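Local coordinates for HAD hydrolase, family IA, variant 3 (Entamoeba histolytica, PDB 6W04), which is probably a magnesium-dependent hydrolase of the haloacid dehalogenase superfamily, with its natural substrate not established, at residues A[1-11]-A[159-169]; A[184-193]-A[201-212]. All coordinates share one frame; numbering follows the deposited sequence.

Contact 1: residues A[1-11]-A[159-169]; sequences MEAVLFDFNGT and VSISHCIVFED. With MG (magnesium ion), chain B.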
loop_
_atom_site.group_PDB
_atom_site.type_symbol
_atom_site.label_atom_id
_atom_site.label_comp_id
_atom_site.label_asym_id
_atom_site.label_seq_id
_atom_site.Cartn_x
_atom_site.Cartn_y
_atom_site.Cartn_z
ATOM N N MET A 1 -0.678 -20.564 -9.405
ATOM C CA MET A 1 -0.905 -19.398 -8.555
ATOM C C MET A 1 -1.978 -19.693 -7.513
ATOM O O MET A 1 -3.086 -20.101 -7.848
ATOM C CB MET A 1 -1.309 -18.187 -9.396
ATOM C CG MET A 1 -1.758 -17.001 -8.565
ATOM S SD MET A 1 -2.151 -15.522 -9.519
ATOM C CE MET A 1 -3.438 -16.134 -10.594
ATOM N N GLU A 2 -1.645 -19.482 -6.242
ATOM C CA GLU A 2 -2.561 -19.829 -5.167
ATOM C C GLU A 2 -3.329 -18.636 -4.619
ATOM O O GLU A 2 -4.445 -18.822 -4.121
ATOM C CB GLU A 2 -1.803 -20.531 -4.028
ATOM C CG GLU A 2 -1.362 -21.952 -4.396
ATOM C CD GLU A 2 -0.631 -22.677 -3.276
ATOM O OE1 GLU A 2 -0.745 -22.252 -2.113
ATOM O OE2 GLU A 2 0.058 -23.684 -3.557
ATOM N N ALA A 3 -2.784 -17.425 -4.718
ATOM C CA ALA A 3 -3.454 -16.260 -4.166
ATOM C C ALA A 3 -2.868 -14.998 -4.776
ATOM O O ALA A 3 -1.794 -15.014 -5.383
ATOM C CB ALA A 3 -3.339 -16.210 -2.637
ATOM N N VAL A 4 -3.609 -13.908 -4.612
ATOM C CA VAL A 4 -3.157 -12.559 -4.937
ATOM C C VAL A 4 -3.214 -11.721 -3.671
ATOM O O VAL A 4 -4.242 -11.696 -2.985
ATOM C CB VAL A 4 -4.026 -11.912 -6.028
ATOM C CG1 VAL A 4 -3.555 -10.486 -6.308
ATOM C CG2 VAL A 4 -4.051 -12.775 -7.274
ATOM N N LEU A 5 -2.128 -11.019 -3.368
ATOM C CA LEU A 5 -2.077 -10.156 -2.189
ATOM C C LEU A 5 -1.947 -8.726 -2.690
ATOM O O LEU A 5 -0.935 -8.379 -3.309
ATOM C CB LEU A 5 -0.906 -10.547 -1.282
ATOM C CG LEU A 5 -0.780 -12.067 -1.070
ATOM C CD1 LEU A 5 0.458 -12.431 -0.221
ATOM C CD2 LEU A 5 -2.081 -12.633 -0.458
ATOM N N PHE A 6 -2.980 -7.906 -2.467
ATOM C CA PHE A 6 -2.950 -6.505 -2.892
ATOM C C PHE A 6 -2.477 -5.581 -1.770
ATOM O O PHE A 6 -3.093 -5.529 -0.695
ATOM C CB PHE A 6 -4.331 -6.007 -3.319
ATOM C CG PHE A 6 -4.937 -6.726 -4.504
ATOM C CD1 PHE A 6 -4.753 -6.237 -5.788
ATOM C CD2 PHE A 6 -5.778 -7.813 -4.313
ATOM C CE1 PHE A 6 -5.358 -6.860 -6.890
ATOM C CE2 PHE A 6 -6.370 -8.460 -5.409
ATOM C CZ PHE A 6 -6.167 -7.976 -6.685
ATOM N N ASP A 7 -1.457 -4.779 -2.059
ATOM C CA ASP A 7 -1.228 -3.569 -1.269
ATOM C C ASP A 7 -2.374 -2.604 -1.512
ATOM O O ASP A 7 -3.057 -2.684 -2.533
ATOM C CB ASP A 7 0.089 -2.921 -1.674
ATOM C CG ASP A 7 0.388 -1.658 -0.904
ATOM O OD1 ASP A 7 0.263 -1.668 0.340
ATOM O OD2 ASP A 7 0.779 -0.664 -1.549
ATOM N N PHE A 8 -2.599 -1.670 -0.586
ATOM C CA PHE A 8 -3.732 -0.766 -0.762
ATOM C C PHE A 8 -3.297 0.634 -1.185
ATOM O O PHE A 8 -3.547 1.025 -2.331
ATOM C CB PHE A 8 -4.612 -0.740 0.479
ATOM C CG PHE A 8 -5.945 -0.099 0.220
ATOM C CD1 PHE A 8 -6.973 -0.832 -0.357
ATOM C CD2 PHE A 8 -6.133 1.252 0.459
ATOM C CE1 PHE A 8 -8.192 -0.242 -0.645
ATOM C CE2 PHE A 8 -7.353 1.847 0.189
ATOM C CZ PHE A 8 -8.377 1.099 -0.368
ATOM N N ASN A 9 -2.635 1.400 -0.307
ATOM C CA ASN A 9 -2.254 2.775 -0.628
ATOM C C ASN A 9 -1.245 2.815 -1.768
ATOM O O ASN A 9 -0.192 2.178 -1.705
ATOM C CB ASN A 9 -1.658 3.445 0.609
ATOM C CG ASN A 9 -2.604 3.402 1.784
ATOM O OD1 ASN A 9 -2.462 2.581 2.700
ATOM N ND2 ASN A 9 -3.612 4.258 1.741
ATOM N N GLY A 10 -1.557 3.590 -2.803
ATOM C CA GLY A 10 -0.680 3.717 -3.955
ATOM C C GLY A 10 -0.816 2.591 -4.953
ATOM O O GLY A 10 -0.276 2.693 -6.053
ATOM N N THR A 11 -1.550 1.541 -4.607
ATOM C CA THR A 11 -1.728 0.367 -5.449
ATOM C C THR A 11 -3.189 0.202 -5.854
ATOM O O THR A 11 -3.496 0.213 -7.052
ATOM C CB THR A 11 -1.207 -0.877 -4.692
ATOM O OG1 THR A 11 0.218 -0.778 -4.517
ATOM C CG2 THR A 11 -1.536 -2.168 -5.446
ATOM N N VAL A 159 -2.459 -20.365 2.145
ATOM C CA VAL A 159 -1.757 -20.649 0.902
ATOM C C VAL A 159 -0.255 -20.527 1.143
ATOM O O VAL A 159 0.195 -19.992 2.153
ATOM C CB VAL A 159 -2.198 -19.712 -0.241
ATOM C CG1 VAL A 159 -3.690 -19.888 -0.539
ATOM C CG2 VAL A 159 -1.874 -18.248 0.116
ATOM N N SER A 160 0.522 -21.036 0.194
ATOM C CA SER A 160 1.972 -20.955 0.255
ATOM C C SER A 160 2.431 -19.631 -0.348
ATOM O O SER A 160 2.002 -19.269 -1.450
ATOM C CB SER A 160 2.606 -22.139 -0.482
ATOM O OG SER A 160 3.734 -21.708 -1.225
ATOM N N ILE A 161 3.296 -18.912 0.384
ATOM C CA ILE A 161 3.694 -17.555 -0.017
ATOM C C ILE A 161 4.325 -17.558 -1.401
ATOM O O ILE A 161 4.130 -16.625 -2.188
ATOM C CB ILE A 161 4.644 -16.922 1.028
ATOM C CG1 ILE A 161 5.019 -15.488 0.634
ATOM C CG2 ILE A 161 5.934 -17.746 1.179
ATOM C CD1 ILE A 161 3.826 -14.539 0.555
ATOM N N SER A 162 5.072 -18.613 -1.734
ATOM C CA SER A 162 5.822 -18.594 -2.983
ATOM C C SER A 162 4.945 -18.847 -4.196
ATOM O O SER A 162 5.443 -18.809 -5.324
ATOM C CB SER A 162 6.967 -19.614 -2.937
ATOM O OG SER A 162 6.481 -20.909 -2.650
ATOM N N HIS A 163 3.657 -19.105 -4.005
ATOM C CA HIS A 163 2.720 -19.154 -5.114
ATOM C C HIS A 163 1.749 -17.982 -5.060
ATOM O O HIS A 163 0.641 -18.054 -5.598
ATOM C CB HIS A 163 2.002 -20.499 -5.127
ATOM C CG HIS A 163 2.944 -21.655 -5.261
ATOM N ND1 HIS A 163 3.294 -22.458 -4.198
ATOM C CD2 HIS A 163 3.666 -22.095 -6.318
ATOM C CE1 HIS A 163 4.162 -23.369 -4.603
ATOM N NE2 HIS A 163 4.404 -23.170 -5.886
ATOM N N CYS A 164 2.171 -16.890 -4.430
ATOM C CA CYS A 164 1.375 -15.676 -4.327
ATOM C C CYS A 164 1.931 -14.588 -5.236
ATOM O O CYS A 164 3.149 -14.368 -5.295
ATOM C CB CYS A 164 1.335 -15.145 -2.885
ATOM S SG CYS A 164 0.328 -16.131 -1.753
ATOM N N ILE A 165 1.026 -13.906 -5.934
ATOM C CA ILE A 165 1.308 -12.623 -6.564
ATOM C C ILE A 165 1.075 -11.512 -5.547
ATOM O O ILE A 165 0.086 -11.531 -4.804
ATOM C CB ILE A 165 0.425 -12.422 -7.810
ATOM C CG1 ILE A 165 0.818 -13.425 -8.892
ATOM C CG2 ILE A 165 0.536 -10.988 -8.301
ATOM C CD1 ILE A 165 2.213 -13.172 -9.515
ATOM N N VAL A 166 1.995 -10.546 -5.506
ATOM C CA VAL A 166 1.846 -9.322 -4.738
ATOM C C VAL A 166 1.894 -8.144 -5.701
ATOM O O VAL A 166 2.810 -8.052 -6.525
ATOM C CB VAL A 166 2.937 -9.189 -3.662
ATOM C CG1 VAL A 166 2.874 -7.794 -3.011
ATOM C CG2 VAL A 166 2.779 -10.299 -2.629
ATOM N N PHE A 167 0.889 -7.267 -5.618
ATOM C CA PHE A 167 0.870 -5.987 -6.321
ATOM C C PHE A 167 1.328 -4.907 -5.345
ATOM O O PHE A 167 0.766 -4.781 -4.256
ATOM C CB PHE A 167 -0.530 -5.650 -6.836
ATOM C CG PHE A 167 -0.977 -6.506 -8.017
ATOM C CD1 PHE A 167 -1.896 -7.527 -7.844
ATOM C CD2 PHE A 167 -0.504 -6.246 -9.289
ATOM C CE1 PHE A 167 -2.339 -8.294 -8.928
ATOM C CE2 PHE A 167 -0.917 -7.011 -10.383
ATOM C CZ PHE A 167 -1.838 -8.036 -10.194
ATOM N N GLU A 168 2.340 -4.140 -5.732
ATOM C CA GLU A 168 2.945 -3.183 -4.815
ATOM C C GLU A 168 3.400 -1.972 -5.614
ATOM O O GLU A 168 3.649 -2.074 -6.817
ATOM C CB GLU A 168 4.132 -3.809 -4.071
ATOM C CG GLU A 168 3.802 -4.337 -2.714
ATOM C CD GLU A 168 3.663 -3.218 -1.699
ATOM O OE1 GLU A 168 3.755 -2.020 -2.099
ATOM O OE2 GLU A 168 3.472 -3.543 -0.506
ATOM N N ASP A 169 3.518 -0.818 -4.931
ATOM C CA ASP A 169 3.864 0.438 -5.603
ATOM C C ASP A 169 5.133 1.103 -5.089
ATOM O O ASP A 169 5.531 2.140 -5.637
ATOM C CB ASP A 169 2.716 1.455 -5.496
ATOM C CG ASP A 169 2.501 1.956 -4.076
ATOM O OD1 ASP A 169 2.592 3.185 -3.846
ATOM O OD2 ASP A 169 2.221 1.116 -3.191
HETATM MG MG MG B . 1.602 1.187 -1.197
HETATM O O HOH W 1 3.308 0.038 -0.629
HETATM O O HOH W 2 2.398 3.243 -1.194
#
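Ala3 to Asp7 and Cys164 to Glu168 run side by side as neighbouring parallel strands, and their backbones pair in the staggered manner of that arrangement. Leu5 uses both its backbone polar atoms: its N donates to Ile165 O (2.7 Å) and its O receives Phe167 N (3.1 Å). Before the strands begin, Glu2 N bonds to His163 O, while Glu2 OE1 takes the N-H of Ser160 at 2.9 Å in an almost straight bond, met on the syn side of the carboxylate.

Apolar contacts divide between two faces. On one, Leu5 lays CD1 against Cys164 CB and CB against Val166 CG2, and Ala3 CB touches Val159 CG2 and Cys164 SG, both to one side. On the other, Phe6 and Phe167 lie alongside each other with their planes 15° apart but slid so far that they hardly overlap; Phe6 CE1 meets Phe167 CD1 at 3.7 Å. Val4 CG1, anti to its own nitrogen (chi1 178°), reaches the edge of the Phe167 ring.

Polar groups gather at the C-terminal ends. Asp7 OD2, Asn9 O and Asp169 OD2 each bind magnesium at 2.1 Å, with two waters and an atom from outside the two segments completing six ligands; one water also donates to Glu168 OE1 (2.6 Å), making that residue second-shell here. The Asp7 and Glu168 carboxylates stack, their planes 16° apart, and Lys144 forms salt bridges to Asp7 OD1 and Glu168 OE2, the latter also bonded to Tyr150 OH. Paired strands whose C-terminal ends carry acidic metal ligands form the magnesium site characteristic of the HAD Rossmann-like fold.

Contact 2: residues A[184-193]-A[201-212]; sequences PIGIASEMTV and GCNLAIHTFNEI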
loop_
_atom_site.group_PDB
_atom_site.type_symbol
_atom_site.label_atom_id
_atom_site.label_comp_id
_atom_site.label_asym_id
_atom_site.label_seq_id
_atom_site.Cartn_x
_atom_site.Cartn_y
_atom_site.Cartn_z
ATOM N N PRO A 184 6.399 -10.286 -7.108
ATOM C CA PRO A 184 5.776 -8.959 -7.143
ATOM C C PRO A 184 5.540 -8.457 -8.556
ATOM O O PRO A 184 6.321 -8.699 -9.483
ATOM C CB PRO A 184 6.817 -8.077 -6.430
ATOM C CG PRO A 184 8.149 -8.693 -6.868
ATOM C CD PRO A 184 7.876 -10.198 -7.086
ATOM N N ILE A 185 4.434 -7.738 -8.709
ATOM C CA ILE A 185 4.119 -6.993 -9.927
ATOM C C ILE A 185 3.958 -5.535 -9.512
ATOM O O ILE A 185 3.150 -5.222 -8.629
ATOM C CB ILE A 185 2.851 -7.521 -10.620
ATOM C CG1 ILE A 185 3.042 -8.988 -11.040
ATOM C CG2 ILE A 185 2.478 -6.622 -11.805
ATOM C CD1 ILE A 185 1.817 -9.640 -11.731
ATOM N N GLY A 186 4.753 -4.651 -10.113
ATOM C CA GLY A 186 4.735 -3.257 -9.701
ATOM C C GLY A 186 3.530 -2.535 -10.278
ATOM O O GLY A 186 3.061 -2.842 -11.377
ATOM N N ILE A 187 2.994 -1.595 -9.493
ATOM C CA ILE A 187 1.949 -0.683 -9.946
ATOM C C ILE A 187 2.586 0.688 -10.116
ATOM O O ILE A 187 3.111 1.259 -9.149
ATOM C CB ILE A 187 0.761 -0.626 -8.972
ATOM C CG1 ILE A 187 0.014 -1.970 -8.930
ATOM C CG2 ILE A 187 -0.199 0.471 -9.388
ATOM C CD1 ILE A 187 -0.547 -2.424 -10.276
ATOM N N ALA A 188 2.543 1.224 -11.343
ATOM C CA ALA A 188 3.259 2.464 -11.670
ATOM C C ALA A 188 2.447 3.715 -11.295
ATOM O O ALA A 188 2.165 4.586 -12.115
ATOM C CB ALA A 188 3.632 2.469 -13.154
ATOM N N SER A 189 2.085 3.818 -10.016
ATOM C CA SER A 189 1.332 4.999 -9.596
ATOM C C SER A 189 2.238 6.186 -9.304
ATOM O O SER A 189 1.825 7.331 -9.505
ATOM C CB SER A 189 0.478 4.699 -8.362
ATOM O OG SER A 189 1.297 4.254 -7.292
ATOM N N GLU A 190 3.442 5.949 -8.811
ATOM C CA GLU A 190 4.416 7.010 -8.587
ATOM C C GLU A 190 5.736 6.763 -9.296
ATOM O O GLU A 190 6.292 7.680 -9.903
ATOM C CB GLU A 190 4.660 7.192 -7.074
ATOM C CG GLU A 190 3.541 7.976 -6.392
ATOM C CD GLU A 190 3.446 9.421 -6.888
ATOM O OE1 GLU A 190 4.510 10.074 -7.004
ATOM O OE2 GLU A 190 2.314 9.901 -7.161
ATOM N N MET A 191 6.258 5.549 -9.244
ATOM C CA MET A 191 7.353 5.178 -10.125
ATOM C C MET A 191 6.823 4.858 -11.515
ATOM O O MET A 191 5.673 4.455 -11.675
ATOM C CB MET A 191 8.097 3.983 -9.540
ATOM C CG MET A 191 8.685 4.350 -8.159
ATOM S SD MET A 191 9.446 2.981 -7.281
ATOM C CE MET A 191 10.749 2.537 -8.394
ATOM N N THR A 192 7.662 5.087 -12.525
ATOM C CA THR A 192 7.346 4.645 -13.878
ATOM C C THR A 192 7.441 3.124 -13.965
ATOM O O THR A 192 7.996 2.457 -13.086
ATOM C CB THR A 192 8.294 5.275 -14.892
ATOM O OG1 THR A 192 9.623 4.740 -14.724
ATOM C CG2 THR A 192 8.312 6.792 -14.727
ATOM N N VAL A 193 6.885 2.570 -15.048
ATOM C CA VAL A 193 7.038 1.137 -15.310
ATOM C C VAL A 193 8.516 0.762 -15.374
ATOM O O VAL A 193 8.943 -0.243 -14.790
ATOM C CB VAL A 193 6.304 0.740 -16.608
ATOM C CG1 VAL A 193 6.933 -0.514 -17.210
ATOM C CG2 VAL A 193 4.831 0.518 -16.333
ATOM N N GLY A 201 14.402 -8.555 -9.205
ATOM C CA GLY A 201 13.305 -9.392 -8.759
ATOM C C GLY A 201 11.928 -8.866 -9.110
ATOM O O GLY A 201 10.930 -9.556 -8.840
ATOM N N CYS A 202 11.834 -7.660 -9.676
ATOM C CA CYS A 202 10.582 -7.142 -10.224
ATOM C C CYS A 202 10.671 -7.255 -11.737
ATOM O O CYS A 202 11.486 -6.574 -12.367
ATOM C CB CYS A 202 10.331 -5.696 -9.810
ATOM S SG CYS A 202 8.804 -5.004 -10.536
ATOM N N ASN A 203 9.841 -8.114 -12.324
ATOM C CA ASN A 203 9.980 -8.424 -13.740
ATOM C C ASN A 203 8.736 -8.088 -14.539
ATOM O O ASN A 203 8.675 -8.398 -15.731
ATOM C CB ASN A 203 10.361 -9.890 -13.908
ATOM C CG ASN A 203 11.687 -10.189 -13.267
ATOM O OD1 ASN A 203 12.710 -9.649 -13.675
ATOM N ND2 ASN A 203 11.679 -11.021 -12.239
ATOM N N LEU A 204 7.760 -7.448 -13.917
ATOM C CA LEU A 204 6.575 -6.977 -14.611
ATOM C C LEU A 204 6.046 -5.787 -13.827
ATOM O O LEU A 204 6.006 -5.827 -12.598
ATOM C CB LEU A 204 5.507 -8.073 -14.716
ATOM C CG LEU A 204 4.339 -7.777 -15.659
ATOM C CD1 LEU A 204 4.772 -7.920 -17.105
ATOM C CD2 LEU A 204 3.180 -8.706 -15.363
ATOM N N ALA A 205 5.686 -4.721 -14.531
ATOM C CA ALA A 205 5.047 -3.583 -13.889
ATOM C C ALA A 205 3.979 -3.063 -14.837
ATOM O O ALA A 205 4.108 -3.199 -16.057
ATOM C CB ALA A 205 6.071 -2.492 -13.523
ATOM N N ILE A 206 2.898 -2.516 -14.276
ATOM C CA ILE A 206 1.763 -2.068 -15.072
ATOM C C ILE A 206 1.252 -0.740 -14.536
ATOM O O ILE A 206 1.532 -0.347 -13.396
ATOM C CB ILE A 206 0.612 -3.097 -15.093
ATOM C CG1 ILE A 206 0.110 -3.337 -13.664
ATOM C CG2 ILE A 206 1.063 -4.380 -15.784
ATOM C CD1 ILE A 206 -1.004 -4.359 -13.538
ATOM N N HIS A 207 0.464 -0.060 -15.377
ATOM C CA HIS A 207 -0.126 1.214 -14.972
ATOM C C HIS A 207 -1.423 1.005 -14.206
ATOM O O HIS A 207 -1.651 1.657 -13.182
ATOM C CB HIS A 207 -0.357 2.110 -16.190
ATOM C CG HIS A 207 0.908 2.558 -16.851
ATOM N ND1 HIS A 207 1.361 2.023 -18.039
ATOM C CD2 HIS A 207 1.830 3.479 -16.478
ATOM C CE1 HIS A 207 2.504 2.599 -18.373
ATOM N NE2 HIS A 207 2.809 3.487 -17.444
ATOM N N THR A 208 -2.288 0.112 -14.695
ATOM C CA THR A 208 -3.566 -0.195 -14.056
ATOM C C THR A 208 -3.841 -1.693 -14.158
ATOM O O THR A 208 -3.166 -2.422 -14.890
ATOM C CB THR A 208 -4.733 0.563 -14.695
ATOM O OG1 THR A 208 -5.129 -0.115 -15.892
ATOM C CG2 THR A 208 -4.354 1.992 -15.027
ATOM N N PHE A 209 -4.878 -2.153 -13.448
ATOM C CA PHE A 209 -5.191 -3.578 -13.495
ATOM C C PHE A 209 -5.850 -4.004 -14.803
ATOM O O PHE A 209 -5.986 -5.210 -15.036
ATOM C CB PHE A 209 -6.044 -3.971 -12.279
ATOM C CG PHE A 209 -5.306 -3.797 -10.977
ATOM C CD1 PHE A 209 -4.506 -4.818 -10.480
ATOM C CD2 PHE A 209 -5.337 -2.577 -10.307
ATOM C CE1 PHE A 209 -3.782 -4.650 -9.302
ATOM C CE2 PHE A 209 -4.611 -2.389 -9.132
ATOM C CZ PHE A 209 -3.838 -3.426 -8.624
ATOM N N ASN A 210 -6.228 -3.059 -15.672
ATOM C CA ASN A 210 -6.639 -3.414 -17.029
ATOM C C ASN A 210 -5.520 -4.088 -17.810
ATOM O O ASN A 210 -5.793 -4.754 -18.813
ATOM C CB ASN A 210 -7.093 -2.178 -17.813
ATOM C CG ASN A 210 -8.386 -1.588 -17.289
ATOM O OD1 ASN A 210 -9.217 -2.293 -16.718
ATOM N ND2 ASN A 210 -8.564 -0.286 -17.485
ATOM N N GLU A 211 -4.270 -3.932 -17.377
ATOM C CA GLU A 211 -3.117 -4.370 -18.150
ATOM C C GLU A 211 -2.592 -5.733 -17.722
ATOM O O GLU A 211 -1.540 -6.159 -18.200
ATOM C CB GLU A 211 -2.011 -3.324 -18.050
ATOM C CG GLU A 211 -2.429 -1.949 -18.552
ATOM C CD GLU A 211 -1.318 -0.928 -18.412
ATOM O OE1 GLU A 211 -0.421 -1.151 -17.572
ATOM O OE2 GLU A 211 -1.336 0.083 -19.146
ATOM N N ILE A 212 -3.293 -6.425 -16.835
ATOM C CA ILE A 212 -2.863 -7.726 -16.348
ATOM C C ILE A 212 -4.019 -8.713 -16.501
ATOM O O ILE A 212 -5.190 -8.341 -16.362
ATOM C CB ILE A 212 -2.377 -7.629 -14.883
ATOM C CG1 ILE A 212 -1.659 -8.906 -14.454
ATOM C CG2 ILE A 212 -3.528 -7.298 -13.926
ATOM C CD1 ILE A 212 -0.397 -9.179 -15.221
HETATM O O HOH W 3 8.018 -9.766 -10.980
HETATM O O HOH W 4 5.338 4.618 -16.850
#
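Ile187 drives its CD1 methyl into a hollow walled by Ile206 and Phe209. That methyl meets Ile206 CG1 at 3.6 Å and lies over the face of the Phe209 ring, 4.2 Å from the centroid, in a CH-pi contact. Ile206 helps to shape the hollow through its first torsion (chi1 60°), which tucks CG1 between backbone N and carbonyl carbon. Farther along the same face Ile185 lies beside Leu204, pointing the same way, and its CD1 touches Leu204 CD2 (4.0 Å) while meeting Ile212 CD1 tip to tip.

Gly186 provides the opposite kind of fit, a missing bump. With no side chain on Gly186, the two backbones draw in to 4.2 Å between Gly186 CA and Ala205 CA. This close pairing is held by three backbone bonds: Gly186 N to Leu204 O, Ile206 N to Gly186 O, and Ala188 N to Ile206 O, the last at 2.8 Å. Beyond them Val193 sets CG2 over one face of the His207 imidazole, 3.9 Å from its centroid. A water bridges Val193 N and His207 NE2, joining the two residues a second time. At the other end, the Pro184 ring rests its CG on Gly201 O (3.5 Å).

The two strands close a beta-alpha-beta unit through helix 193-197, with 205-206 outermost on this side of the parallel sheet. Helix 214-222 covers Ile185 and Ile212, helix 171-180 packs against Pro184, and strand 164-168 presents Phe167 to Ile185, Ile187 and Ile206.

From the N terminus, segment 1-11 with its strand 3-7 is separated by 147 residues, somewhat over half of them helical, from 159-169, which returns beside it and closes contact 1. Only then, after helix 171-180, does 184-193 begin contact 2, which closes across a short helical connection. The two are therefore in series, neither enclosing nor crossing the other. Strands 164-168 and 183-187 are neighbours, so the sheet runs through both contacts; Val166 O and Ile185 N make a probable hydrogen bond. Phe167 and Phe209 pack edge-to-face, and Ser189 OG probably hydrogen-bonds to Gly10 O, tying contact 2 to the metal-binding loop.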